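Local coordinates for cytoplasmic Protein STM1381 (Salmonella enterica subsp. enterica serovar Typhimurium, PDB 3SOZ) that is of unknown function but belongs to a family of putative glutamine amidotransferases and probably has a class I glutaminase-like fold, at residues D50-H55 against T59-T64; N88-F91 against I96-D99; V152-G157 against E196-P201; H167-P172 against A236-N241; K212-A217 against C240-T245. All coordinates share one frame; numbering follows the deposited sequence.

How the contacts relate
Contact 5 lies nearest the middle of the chain, where helix 235-246 rests on strand 211-216. Contact 4 uses an adjoining side of that helix, and the two share Cys240 and Asn241, with centres about 9 Å apart. Contacts 1, 3 and 4 lie farther out and are partly exposed; contact 2, the outermost, is largely buried but beside a subunit interface. Contacts 1 and 2 touch through Thr59, Gln63, Asn88, Ile97 and Pro98, and contact 3 meets contact 5 at Pro201 and Ala217. Contact 5 is mainly sulfur and aliphatic, contacts 3 and 4 bring an asparagine to apolar groups, and contacts 1 and 2 mix apolar packing with hydrogen bonds, direct in the first and through water in the second.

Contact 1: D50-H55 against T59-T64; sequences DYMPAH and TRFPQT
Met52, a selenomethionine, reaches from strand 48-53 to the ring of Phe61. Its CB points toward segment 59-64, and with CG anti to the backbone N (chi1 173°) and the next bond also extended, the chain runs nearly straight out to the selenium. SE comes within 4.0 Å of Phe61 CD1 and lies 5.2 Å from the ring centroid, well off the ring normal and thus at the edge. The chain then bends at its last torsion, which swings CE into the ring plane, 3.3 Å from Phe61 CE1. Met52 and Phe61 cross at roughly a right angle, and Pro62 CG sits over one face of the same ring. Pro62 CD is a looser neighbour of SE. Phe61 also packs on Ala100 and Ile104 of helix 100-109.

The other half of the contact is polar. His55 O takes two bonds from Thr59: one from N at 2.9 Å, arriving above the carbonyl plane, and one from OG1 at 2.7 Å, tilted only 18° from that plane. Thr59 CG2 meets the His55 ring obliquely, 3.8 Å from ND1. His55 is the N-cap of helix 56-59; the backbone bond spans its single turn, and the hydroxyl adds a second grip on the same oxygen. The whole is a Met-aromatic contact beside a one-turn helix, set where a parallel strand of an alpha/beta sheet gives way to its following crossover segment.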
# COMPACT_ATOMS: atom_id res chain seq x y z
N ASP A 50 -16.13 -8.14 28.38
CA ASP A 50 -16.79 -8.61 27.16
C ASP A 50 -15.73 -8.67 26.01
O ASP A 50 -15.09 -7.66 25.69
CB ASP A 50 -17.94 -7.66 26.79
CG ASP A 50 -19.13 -7.76 27.76
OD1 ASP A 50 -19.23 -8.76 28.53
OD2 ASP A 50 -20.00 -6.83 27.75
N TYR A 51 -15.52 -9.87 25.47
CA TYR A 51 -14.63 -10.06 24.32
C TYR A 51 -15.46 -9.93 23.08
O TYR A 51 -16.41 -10.67 22.89
CB TYR A 51 -13.95 -11.44 24.32
CG TYR A 51 -12.95 -11.68 23.17
CD1 TYR A 51 -12.19 -10.63 22.67
CD2 TYR A 51 -12.76 -12.95 22.61
CE1 TYR A 51 -11.28 -10.81 21.64
CE2 TYR A 51 -11.84 -13.16 21.55
CZ TYR A 51 -11.11 -12.06 21.08
OH TYR A 51 -10.18 -12.18 20.07
N MSE A 52 -15.12 -8.99 22.23
CA MSE A 52 -15.85 -8.90 20.97
C MSE A 52 -14.91 -9.19 19.78
O MSE A 52 -14.15 -8.32 19.36
CB MSE A 52 -16.56 -7.57 20.85
CG MSE A 52 -17.16 -7.39 19.52
SE MSE A 52 -18.33 -5.87 19.32
CE MSE A 52 -17.04 -4.48 19.24
N PRO A 53 -14.97 -10.43 19.25
CA PRO A 53 -14.19 -10.73 18.06
C PRO A 53 -14.58 -9.82 16.90
O PRO A 53 -15.72 -9.32 16.87
CB PRO A 53 -14.51 -12.21 17.75
CG PRO A 53 -15.69 -12.55 18.54
CD PRO A 53 -15.83 -11.56 19.66
N ALA A 54 -13.65 -9.55 16.00
CA ALA A 54 -14.02 -8.97 14.70
C ALA A 54 -14.88 -10.08 14.16
O ALA A 54 -14.70 -11.23 14.55
CB ALA A 54 -12.80 -8.74 13.85
N HIS A 55 -15.85 -9.79 13.32
CA HIS A 55 -16.92 -10.80 13.09
C HIS A 55 -18.11 -10.45 13.92
O HIS A 55 -19.19 -10.23 13.37
CB HIS A 55 -16.58 -12.27 13.40
CG HIS A 55 -17.76 -13.18 13.18
ND1 HIS A 55 -18.63 -13.05 12.10
CD2 HIS A 55 -18.23 -14.24 13.90
CE1 HIS A 55 -19.57 -13.98 12.16
NE2 HIS A 55 -19.35 -14.72 13.24
N THR A 59 -20.75 -8.20 11.92
CA THR A 59 -22.16 -8.58 11.82
C THR A 59 -23.11 -7.84 12.83
O THR A 59 -24.11 -7.29 12.40
CB THR A 59 -22.36 -10.10 12.01
OG1 THR A 59 -21.89 -10.46 13.32
CG2 THR A 59 -21.60 -10.93 10.94
N ARG A 60 -22.78 -7.83 14.13
CA ARG A 60 -23.66 -7.33 15.22
C ARG A 60 -23.12 -6.08 15.93
O ARG A 60 -23.26 -5.96 17.15
CB ARG A 60 -23.82 -8.38 16.35
CG ARG A 60 -24.58 -9.69 16.10
CD ARG A 60 -24.60 -10.48 17.45
NE ARG A 60 -24.93 -11.93 17.41
CZ ARG A 60 -25.91 -12.53 18.13
NH1 ARG A 60 -26.70 -11.83 18.96
NH2 ARG A 60 -26.11 -13.85 18.02
N PHE A 61 -22.47 -5.16 15.23
CA PHE A 61 -21.85 -4.04 15.95
C PHE A 61 -22.85 -2.99 16.46
O PHE A 61 -23.60 -2.46 15.66
CB PHE A 61 -20.74 -3.33 15.16
CG PHE A 61 -19.98 -2.35 16.00
CD1 PHE A 61 -19.04 -2.78 16.93
CD2 PHE A 61 -20.22 -1.00 15.91
CE1 PHE A 61 -18.36 -1.88 17.74
CE2 PHE A 61 -19.52 -0.07 16.72
CZ PHE A 61 -18.60 -0.52 17.64
N PRO A 62 -22.83 -2.69 17.79
CA PRO A 62 -23.68 -1.68 18.44
C PRO A 62 -23.89 -0.46 17.56
O PRO A 62 -22.93 0.08 17.03
CB PRO A 62 -22.88 -1.30 19.69
CG PRO A 62 -21.81 -2.39 19.87
CD PRO A 62 -22.05 -3.44 18.80
N GLN A 63 -25.14 -0.05 17.40
CA GLN A 63 -25.43 1.07 16.53
C GLN A 63 -26.00 2.29 17.28
O GLN A 63 -26.30 3.32 16.67
CB GLN A 63 -26.35 0.64 15.39
CG GLN A 63 -25.78 -0.42 14.43
CD GLN A 63 -26.82 -0.92 13.43
OE1 GLN A 63 -28.02 -0.93 13.71
NE2 GLN A 63 -26.36 -1.35 12.25
N THR A 64 -26.12 2.19 18.60
CA THR A 64 -26.59 3.35 19.38
C THR A 64 -25.64 3.70 20.52
O THR A 64 -24.92 2.83 21.03
CB THR A 64 -28.08 3.21 19.88
OG1 THR A 64 -28.22 2.10 20.79
CG2 THR A 64 -29.06 3.06 18.69

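Contact 2: N88-F91 against I96-D99; sequences NRTF and IIPD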
# COMPACT_ATOMS: atom_id res chain seq x y z
N ASN A 88 -20.48 -6.24 7.35
CA ASN A 88 -20.99 -7.07 6.26
C ASN A 88 -22.18 -6.44 5.55
O ASN A 88 -22.29 -6.49 4.33
CB ASN A 88 -21.36 -8.45 6.74
CG ASN A 88 -20.19 -9.24 7.30
OD1 ASN A 88 -20.41 -10.28 7.91
ND2 ASN A 88 -18.95 -8.77 7.10
N ARG A 89 -23.05 -5.79 6.33
CA ARG A 89 -24.26 -5.17 5.85
C ARG A 89 -23.98 -3.97 4.99
O ARG A 89 -24.75 -3.69 4.11
CB ARG A 89 -25.21 -4.80 7.00
CG ARG A 89 -25.88 -6.01 7.71
CD ARG A 89 -27.22 -5.64 8.34
NE ARG A 89 -27.57 -6.60 9.40
CZ ARG A 89 -28.80 -7.04 9.71
NH1 ARG A 89 -29.87 -6.65 9.02
NH2 ARG A 89 -28.94 -7.91 10.72
N THR A 90 -22.88 -3.27 5.22
CA THR A 90 -22.50 -2.15 4.34
C THR A 90 -21.88 -2.68 3.10
O THR A 90 -22.29 -2.36 2.00
CB THR A 90 -21.45 -1.24 4.97
OG1 THR A 90 -21.97 -0.65 6.16
CG2 THR A 90 -21.06 -0.14 4.02
N PHE A 91 -20.86 -3.51 3.29
CA PHE A 91 -20.06 -3.98 2.17
C PHE A 91 -20.78 -4.97 1.20
O PHE A 91 -20.61 -4.88 -0.01
CB PHE A 91 -18.70 -4.52 2.67
CG PHE A 91 -17.66 -4.65 1.58
CD1 PHE A 91 -17.12 -3.52 0.97
CD2 PHE A 91 -17.24 -5.88 1.14
CE1 PHE A 91 -16.17 -3.65 -0.06
CE2 PHE A 91 -16.31 -6.00 0.12
CZ PHE A 91 -15.78 -4.89 -0.48
N ILE A 96 -27.57 0.72 5.06
CA ILE A 96 -26.97 1.95 5.53
C ILE A 96 -26.93 1.86 7.03
O ILE A 96 -27.97 1.79 7.68
CB ILE A 96 -27.81 3.14 5.10
CG1 ILE A 96 -27.49 3.47 3.63
CG2 ILE A 96 -27.64 4.34 6.07
CD1 ILE A 96 -28.27 4.66 3.05
N ILE A 97 -25.74 1.81 7.60
CA ILE A 97 -25.62 1.65 9.05
C ILE A 97 -24.77 2.83 9.51
O ILE A 97 -24.14 3.47 8.68
CB ILE A 97 -24.97 0.28 9.47
CG1 ILE A 97 -23.45 0.38 9.52
CG2 ILE A 97 -25.39 -0.90 8.58
CD1 ILE A 97 -22.87 -0.16 10.82
N PRO A 98 -24.77 3.14 10.82
CA PRO A 98 -23.94 4.30 11.25
C PRO A 98 -22.43 4.00 11.38
O PRO A 98 -22.04 2.86 11.74
CB PRO A 98 -24.54 4.68 12.62
CG PRO A 98 -25.91 3.99 12.65
CD PRO A 98 -25.67 2.69 11.90
N ASP A 99 -21.61 5.02 11.09
CA ASP A 99 -20.14 4.94 11.24
C ASP A 99 -19.75 4.50 12.64
O ASP A 99 -19.82 5.28 13.57
CB ASP A 99 -19.53 6.31 10.91
CG ASP A 99 -18.02 6.38 11.14
OD1 ASP A 99 -17.47 5.52 11.89
OD2 ASP A 99 -17.37 7.30 10.58
O HOH W 1 -23.48 1.36 5.23
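Thr90 and Ile97 meet with their side chains crossing at about a right angle, the threonine hydroxyl facing the aliphatic branches of the isoleucine. Thr90 OG1 lies 3.8 Å from Ile97 CG1 and 4.2 Å from Ile97 CG2, so both carbons are presented to one oxygen. The isoleucine side chain leaves its backbone toward helix 88-91, with CG1 held between the backbone N and the carbonyl carbon (chi1 88°) and CG2 beside the backbone N. CG2 also meets the base of Arg89, 4.2 Å from its CB; the rest of the arginine runs off toward its guanidinium end, away from segment 96-99.

A water spans the two segments on the polar side. Thr90 OG1 donates to it at 2.7 Å, and the backbone N of Ile97 gives it a weak second bond at 3.3 Å. On the second subunit, His223 packs against Thr90 and Gln156 against Ile96, so the contact lies beside a subunit interface. A backbone hydrogen bond of Arg89 with Asp95 ties the helix to the intervening loop. Between the two segments themselves no direct hydrogen bond forms: the threonine hydroxyl spends its proton on the water, leaving van der Waals contact and one solvent bridge, weak on its Ile97 side.

Contact 3: V152-G157 against E196-P201; sequences VELPQG and EINGDP
A small contact between the end part of strand 151-154 and a hairpin tip, both in the large mixed sheet, brings Val152 and Leu154 up to Ile197 and Asn198. The backbones stay well apart, and side chains alone make the contact. Leu154 CD1 and Ile197 CD1 meet end to end at 4.2 Å as the two chains pass at a slant. Leu154 has CG anti to its carbonyl carbon (chi1 -61°), which sends the isobutyl group out across the gap. Asn198 comes in beside this pair, its CG anti to the backbone N, and lays ND2 4.1 Å from Val152 CG1 and 4.5 Å from Leu154 CD2.

Asn198 and Gly199 are the two central residues of a type I' turn, and the paired backbone bonds between Ile197 and Asp200, one in each direction, make this a tight two-residue beta hairpin joining strands 192-197 and 200-208. Across from it, a type I turn from Leu154 to Gly157 takes the chain through a corner into strand 157-162, closed by Gly157 N to Leu154 O at 2.9 Å. Asn198 ND2 finds its polar partner in Tyr182 OH, which is also bonded to Asp200 OD2; the tyrosine belongs to strand 175-187 and touches Val152, Leu154 and Ile197 as well. Pro155 and Gln156, at the corner, face Thr90 and Asp99 of the third subunit.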
# COMPACT_ATOMS: atom_id res chain seq x y z
N VAL A 152 8.10 -0.56 12.69
CA VAL A 152 9.53 -0.53 12.91
C VAL A 152 9.83 -1.93 13.42
O VAL A 152 9.37 -2.30 14.52
CB VAL A 152 9.94 0.56 13.91
CG1 VAL A 152 11.45 0.74 13.93
CG2 VAL A 152 9.28 1.86 13.55
N GLU A 153 10.52 -2.72 12.60
CA GLU A 153 10.79 -4.12 12.97
C GLU A 153 12.09 -4.12 13.68
O GLU A 153 13.04 -3.46 13.23
CB GLU A 153 10.86 -5.06 11.77
CG GLU A 153 9.68 -4.97 10.87
CD GLU A 153 8.45 -5.75 11.35
OE1 GLU A 153 8.44 -6.27 12.50
OE2 GLU A 153 7.48 -5.84 10.54
N LEU A 154 12.12 -4.86 14.79
CA LEU A 154 13.25 -4.93 15.70
C LEU A 154 13.54 -6.40 15.90
O LEU A 154 13.23 -6.97 16.97
CB LEU A 154 12.90 -4.32 17.05
CG LEU A 154 12.52 -2.84 17.00
CD1 LEU A 154 11.98 -2.37 18.34
CD2 LEU A 154 13.66 -1.95 16.45
N PRO A 155 14.12 -7.03 14.88
CA PRO A 155 14.36 -8.44 15.10
C PRO A 155 15.30 -8.65 16.28
O PRO A 155 15.24 -9.70 16.92
CB PRO A 155 14.99 -8.92 13.81
CG PRO A 155 15.22 -7.71 12.98
CD PRO A 155 14.43 -6.57 13.52
N GLN A 156 16.16 -7.67 16.56
CA GLN A 156 17.18 -7.79 17.62
C GLN A 156 16.57 -7.47 18.95
O GLN A 156 17.12 -7.78 19.99
CB GLN A 156 18.36 -6.85 17.39
CG GLN A 156 17.97 -5.38 17.48
CD GLN A 156 17.42 -4.80 16.15
OE1 GLN A 156 16.60 -5.39 15.46
NE2 GLN A 156 17.89 -3.65 15.80
N GLY A 157 15.39 -6.86 18.92
CA GLY A 157 14.68 -6.55 20.13
C GLY A 157 15.23 -5.26 20.66
O GLY A 157 16.37 -4.94 20.43
N GLU A 196 9.29 5.19 26.17
CA GLU A 196 9.76 5.30 24.79
C GLU A 196 10.56 4.08 24.35
O GLU A 196 11.13 3.37 25.15
CB GLU A 196 10.56 6.57 24.60
CG GLU A 196 9.73 7.81 24.55
CD GLU A 196 10.53 9.04 24.09
OE1 GLU A 196 11.59 9.32 24.68
OE2 GLU A 196 10.07 9.73 23.13
N ILE A 197 10.59 3.84 23.05
CA ILE A 197 11.30 2.69 22.50
C ILE A 197 12.06 3.22 21.31
O ILE A 197 11.57 4.14 20.66
CB ILE A 197 10.30 1.53 22.15
CG1 ILE A 197 11.03 0.26 21.73
CG2 ILE A 197 9.21 2.01 21.16
CD1 ILE A 197 10.20 -0.94 21.81
N ASN A 198 13.28 2.73 21.11
CA ASN A 198 14.13 3.11 19.97
C ASN A 198 13.96 4.59 19.63
O ASN A 198 13.92 4.97 18.46
CB ASN A 198 13.78 2.21 18.78
CG ASN A 198 14.72 2.38 17.59
OD1 ASN A 198 15.93 2.35 17.73
ND2 ASN A 198 14.14 2.51 16.41
N GLY A 199 13.83 5.42 20.67
CA GLY A 199 13.75 6.89 20.53
C GLY A 199 12.46 7.38 19.90
O GLY A 199 12.46 8.41 19.21
N ASP A 200 11.36 6.63 20.13
CA ASP A 200 10.04 6.95 19.60
C ASP A 200 9.03 6.66 20.70
O ASP A 200 9.33 5.88 21.60
CB ASP A 200 9.70 6.04 18.41
CG ASP A 200 10.37 6.46 17.13
OD1 ASP A 200 10.50 7.68 16.92
OD2 ASP A 200 10.76 5.55 16.33
N PRO A 201 7.82 7.25 20.62
CA PRO A 201 6.78 7.02 21.65
C PRO A 201 6.40 5.58 21.81
O PRO A 201 6.28 4.86 20.84
CB PRO A 201 5.58 7.77 21.11
CG PRO A 201 6.14 8.81 20.24
CD PRO A 201 7.48 8.38 19.75

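Contact 4: H167-P172 against A236-N241; sequences HVITQP and ATFWCN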
# COMPACT_ATOMS: atom_id res chain seq x y z
N HIS A 167 4.20 8.48 37.14
CA HIS A 167 2.87 7.92 36.84
C HIS A 167 2.64 6.56 37.46
O HIS A 167 3.55 5.75 37.65
CB HIS A 167 2.63 7.85 35.32
CG HIS A 167 1.19 7.75 34.92
ND1 HIS A 167 0.44 6.61 35.10
CD2 HIS A 167 0.38 8.64 34.29
CE1 HIS A 167 -0.78 6.82 34.64
NE2 HIS A 167 -0.84 8.05 34.15
N VAL A 168 1.38 6.32 37.77
CA VAL A 168 0.95 5.12 38.43
C VAL A 168 1.31 3.87 37.62
O VAL A 168 1.73 2.86 38.19
CB VAL A 168 -0.57 5.16 38.69
CG1 VAL A 168 -0.89 4.43 39.98
CG2 VAL A 168 -1.06 6.61 38.78
N ILE A 169 1.17 3.94 36.30
CA ILE A 169 1.41 2.78 35.42
C ILE A 169 2.88 2.39 35.47
O ILE A 169 3.22 1.20 35.43
CB ILE A 169 1.01 3.07 33.95
CG1 ILE A 169 -0.50 3.34 33.85
CG2 ILE A 169 1.39 1.92 33.03
CD1 ILE A 169 -0.87 4.25 32.70
N THR A 170 3.71 3.41 35.63
CA THR A 170 5.14 3.37 35.36
C THR A 170 6.02 3.23 36.61
O THR A 170 7.23 3.00 36.50
CB THR A 170 5.52 4.67 34.59
OG1 THR A 170 6.35 4.34 33.48
CG2 THR A 170 6.19 5.72 35.50
N GLN A 171 5.43 3.37 37.80
CA GLN A 171 6.25 3.32 39.04
C GLN A 171 6.94 1.96 39.21
O GLN A 171 8.17 1.90 39.19
CB GLN A 171 5.48 3.74 40.33
CG GLN A 171 5.17 5.28 40.52
CD GLN A 171 6.19 6.30 39.88
OE1 GLN A 171 6.21 7.49 40.25
NE2 GLN A 171 7.01 5.83 38.91
N PRO A 172 6.13 0.88 39.29
CA PRO A 172 6.59 -0.45 39.75
C PRO A 172 7.79 -1.09 39.01
O PRO A 172 8.26 -2.16 39.45
CB PRO A 172 5.33 -1.32 39.59
CG PRO A 172 4.18 -0.32 39.53
CD PRO A 172 4.74 0.83 38.80
N ALA A 236 0.88 -8.39 33.77
CA ALA A 236 -0.56 -8.27 34.13
C ALA A 236 -0.93 -6.91 34.77
O ALA A 236 -1.78 -6.17 34.28
CB ALA A 236 -0.98 -9.43 35.02
N THR A 237 -0.25 -6.58 35.85
CA THR A 237 -0.44 -5.31 36.51
C THR A 237 -0.28 -4.15 35.53
O THR A 237 -0.96 -3.12 35.64
CB THR A 237 0.57 -5.17 37.69
OG1 THR A 237 0.32 -6.21 38.64
CG2 THR A 237 0.45 -3.80 38.37
N PHE A 238 0.62 -4.29 34.58
CA PHE A 238 0.85 -3.18 33.70
C PHE A 238 -0.42 -2.83 32.92
O PHE A 238 -0.71 -1.66 32.72
CB PHE A 238 2.00 -3.44 32.75
CG PHE A 238 1.99 -2.55 31.56
CD1 PHE A 238 2.51 -1.26 31.64
CD2 PHE A 238 1.45 -2.99 30.35
CE1 PHE A 238 2.50 -0.42 30.54
CE2 PHE A 238 1.43 -2.15 29.24
CZ PHE A 238 1.97 -0.86 29.33
N TRP A 239 -1.15 -3.85 32.48
CA TRP A 239 -2.34 -3.60 31.66
C TRP A 239 -3.50 -3.17 32.54
O TRP A 239 -4.19 -2.19 32.24
CB TRP A 239 -2.70 -4.82 30.80
CG TRP A 239 -1.68 -5.11 29.71
CD1 TRP A 239 -0.81 -6.16 29.65
CD2 TRP A 239 -1.43 -4.32 28.54
NE1 TRP A 239 -0.03 -6.07 28.52
CE2 TRP A 239 -0.40 -4.95 27.82
CE3 TRP A 239 -1.99 -3.14 28.02
CZ2 TRP A 239 0.08 -4.45 26.61
CZ3 TRP A 239 -1.50 -2.65 26.83
CH2 TRP A 239 -0.47 -3.30 26.14
N CYS A 240 -3.70 -3.87 33.65
CA CYS A 240 -4.65 -3.43 34.64
C CYS A 240 -4.47 -1.93 34.96
O CYS A 240 -5.43 -1.16 34.89
CB CYS A 240 -4.57 -4.31 35.87
SG CYS A 240 -5.22 -6.01 35.57
N ASN A 241 -3.25 -1.50 35.25
CA ASN A 241 -3.02 -0.08 35.49
C ASN A 241 -3.40 0.78 34.31
O ASN A 241 -3.88 1.90 34.51
CB ASN A 241 -1.57 0.22 35.81
CG ASN A 241 -1.22 0.05 37.29
OD1 ASN A 241 -1.60 -0.91 37.96
ND2 ASN A 241 -0.43 1.00 37.80
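Phe238 and Asn241, one helical turn apart on helix 235-246, make the contact with Val168 and Ile169 of the loop 167-172. Phe238 comes first. Its CG is anti to the backbone N (chi1 161°), and Ile169 CG2 approaches the ring obliquely, 3.6 Å from both CD1 and CE1. The next residue, Trp239, faces the other way, with Phe238 CE2 lying 3.5 Å above the plane of its indole. Farther along comes Asn241, whose CB is directed toward the loop. Asn241 CB packs 3.8 Å from Ile169 CG1, the two side chains sliding past each other in opposite directions. At the end of the same side chain, ND2 lies 2.9 Å from Val168 O and 4.1 Å from Val168 CG1.

Two bonds within the loop brace the turn 167-170. Ile169 N donates to His167 ND1 at 3.0 Å, almost straight (176°) and in the plane of the imidazole, which limits the rotation of the His167 ring. The second runs from Thr170 N to His167 O, so that His167 accepts through both its side chain and its backbone.

In the fold, the loop linking strand 157-162 to strand 175-187 packs against one flank of helix 235-246. Trp176 stacks edge-to-face on Phe238, Leu194 of strand 192-197 touches His167 and Ile169, and on the Trp239 flank the helix packs against Leu38 and Leu42 of helix 36-42.

Contact 5: K212-A217 against C240-T245; sequences KVCCFA and CNVLHT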
# COMPACT_ATOMS: atom_id res chain seq x y z
N LYS A 212 -10.62 9.79 28.44
CA LYS A 212 -9.20 9.42 28.46
C LYS A 212 -8.77 8.40 27.37
O LYS A 212 -9.38 7.32 27.23
CB LYS A 212 -8.86 8.89 29.85
CG LYS A 212 -9.26 9.87 30.96
CD LYS A 212 -8.81 9.42 32.37
CE LYS A 212 -9.75 9.96 33.46
NZ LYS A 212 -11.13 9.31 33.46
N VAL A 213 -7.72 8.73 26.62
CA VAL A 213 -7.22 7.85 25.55
C VAL A 213 -5.82 7.36 25.81
O VAL A 213 -4.96 8.09 26.31
CB VAL A 213 -7.14 8.54 24.14
CG1 VAL A 213 -7.27 7.49 23.02
CG2 VAL A 213 -8.21 9.55 23.97
N CYS A 214 -5.56 6.12 25.41
CA CYS A 214 -4.22 5.58 25.51
C CYS A 214 -3.82 4.76 24.26
O CYS A 214 -4.61 3.96 23.74
CB CYS A 214 -4.12 4.75 26.79
SG CYS A 214 -2.55 3.99 27.09
N CYS A 215 -2.61 5.02 23.79
CA CYS A 215 -1.97 4.30 22.71
C CYS A 215 -0.75 3.59 23.22
O CYS A 215 0.12 4.19 23.85
CB CYS A 215 -1.54 5.26 21.64
SG CYS A 215 -2.93 5.96 20.84
N PHE A 216 -0.68 2.30 22.93
CA PHE A 216 0.49 1.52 23.21
C PHE A 216 1.03 1.07 21.86
O PHE A 216 0.29 0.45 21.07
CB PHE A 216 0.12 0.33 24.14
CG PHE A 216 1.27 -0.56 24.43
CD1 PHE A 216 2.23 -0.20 25.37
CD2 PHE A 216 1.45 -1.73 23.70
CE1 PHE A 216 3.34 -1.02 25.60
CE2 PHE A 216 2.55 -2.55 23.93
CZ PHE A 216 3.49 -2.19 24.88
N ALA A 217 2.28 1.39 21.57
CA ALA A 217 2.81 1.33 20.19
C ALA A 217 3.26 -0.05 19.72
O ALA A 217 3.75 -0.18 18.60
CB ALA A 217 3.94 2.31 19.98
N CYS A 240 -3.70 -3.87 33.65
CA CYS A 240 -4.65 -3.43 34.64
C CYS A 240 -4.47 -1.93 34.96
O CYS A 240 -5.43 -1.16 34.89
CB CYS A 240 -4.57 -4.31 35.87
SG CYS A 240 -5.22 -6.01 35.57
N ASN A 241 -3.25 -1.50 35.25
CA ASN A 241 -3.02 -0.08 35.49
C ASN A 241 -3.40 0.78 34.31
O ASN A 241 -3.88 1.90 34.51
CB ASN A 241 -1.57 0.22 35.81
CG ASN A 241 -1.22 0.05 37.29
OD1 ASN A 241 -1.60 -0.91 37.96
ND2 ASN A 241 -0.43 1.00 37.80
N VAL A 242 -3.15 0.31 33.09
CA VAL A 242 -3.42 1.12 31.90
C VAL A 242 -4.93 1.37 31.83
O VAL A 242 -5.40 2.48 31.53
CB VAL A 242 -2.97 0.40 30.60
CG1 VAL A 242 -3.14 1.31 29.37
CG2 VAL A 242 -1.53 -0.02 30.70
N LEU A 243 -5.66 0.31 32.09
CA LEU A 243 -7.10 0.32 32.07
C LEU A 243 -7.66 1.19 33.19
O LEU A 243 -8.32 2.18 32.91
CB LEU A 243 -7.61 -1.12 32.15
CG LEU A 243 -8.09 -1.77 30.84
CD1 LEU A 243 -7.53 -1.13 29.57
CD2 LEU A 243 -7.75 -3.23 30.88
N HIS A 244 -7.36 0.87 34.44
CA HIS A 244 -7.73 1.78 35.53
C HIS A 244 -7.38 3.24 35.21
O HIS A 244 -8.21 4.12 35.41
CB HIS A 244 -7.17 1.32 36.90
CG HIS A 244 -7.80 0.06 37.42
ND1 HIS A 244 -7.06 -1.02 37.87
CD2 HIS A 244 -9.10 -0.29 37.57
CE1 HIS A 244 -7.88 -1.98 38.28
NE2 HIS A 244 -9.13 -1.56 38.10
N THR A 245 -6.22 3.52 34.65
CA THR A 245 -5.89 4.90 34.27
C THR A 245 -6.92 5.56 33.34
O THR A 245 -7.18 6.76 33.46
CB THR A 245 -4.50 4.98 33.67
OG1 THR A 245 -3.60 4.26 34.50
CG2 THR A 245 -4.03 6.41 33.54
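Both Cys214 SG (chi1 179°) and Val242 CG1 (chi1 -175°) lie anti to their own backbone nitrogens, and these rotations aim the thiol of the strand and one methyl of the helix at each other. They meet at 3.6 Å, a sulfur-to-methyl contact between two buried residues whose CA atoms stand 7.8 Å apart. Leu115 of the adjacent strand 113-117 touches both side chains, and Ile246 adds a further aliphatic group against Cys214.

Toward the start of the strand the chemistry changes. Lys212 brings its outer methylenes to Thr245 O at the helix: CD comes within 3.3 Å of that oxygen, and CE is 4.1 Å from it. The chain is extended until the last torsion (chi4 71°), which turns NZ to its hydrogen-bond partner, the backbone O of Lys247 near the C-terminus. So the lysine meets segment 240-245 with carbon and takes its polar bond further along the chain.

Strand 211-216 runs parallel to 113-117 on one side and antiparallel to 200-208 on the other, and helix 235-246 lies over the face they present. A helix packed on a sheet in this way is the layered alpha/beta build consistent with the class I glutamine amidotransferase clan.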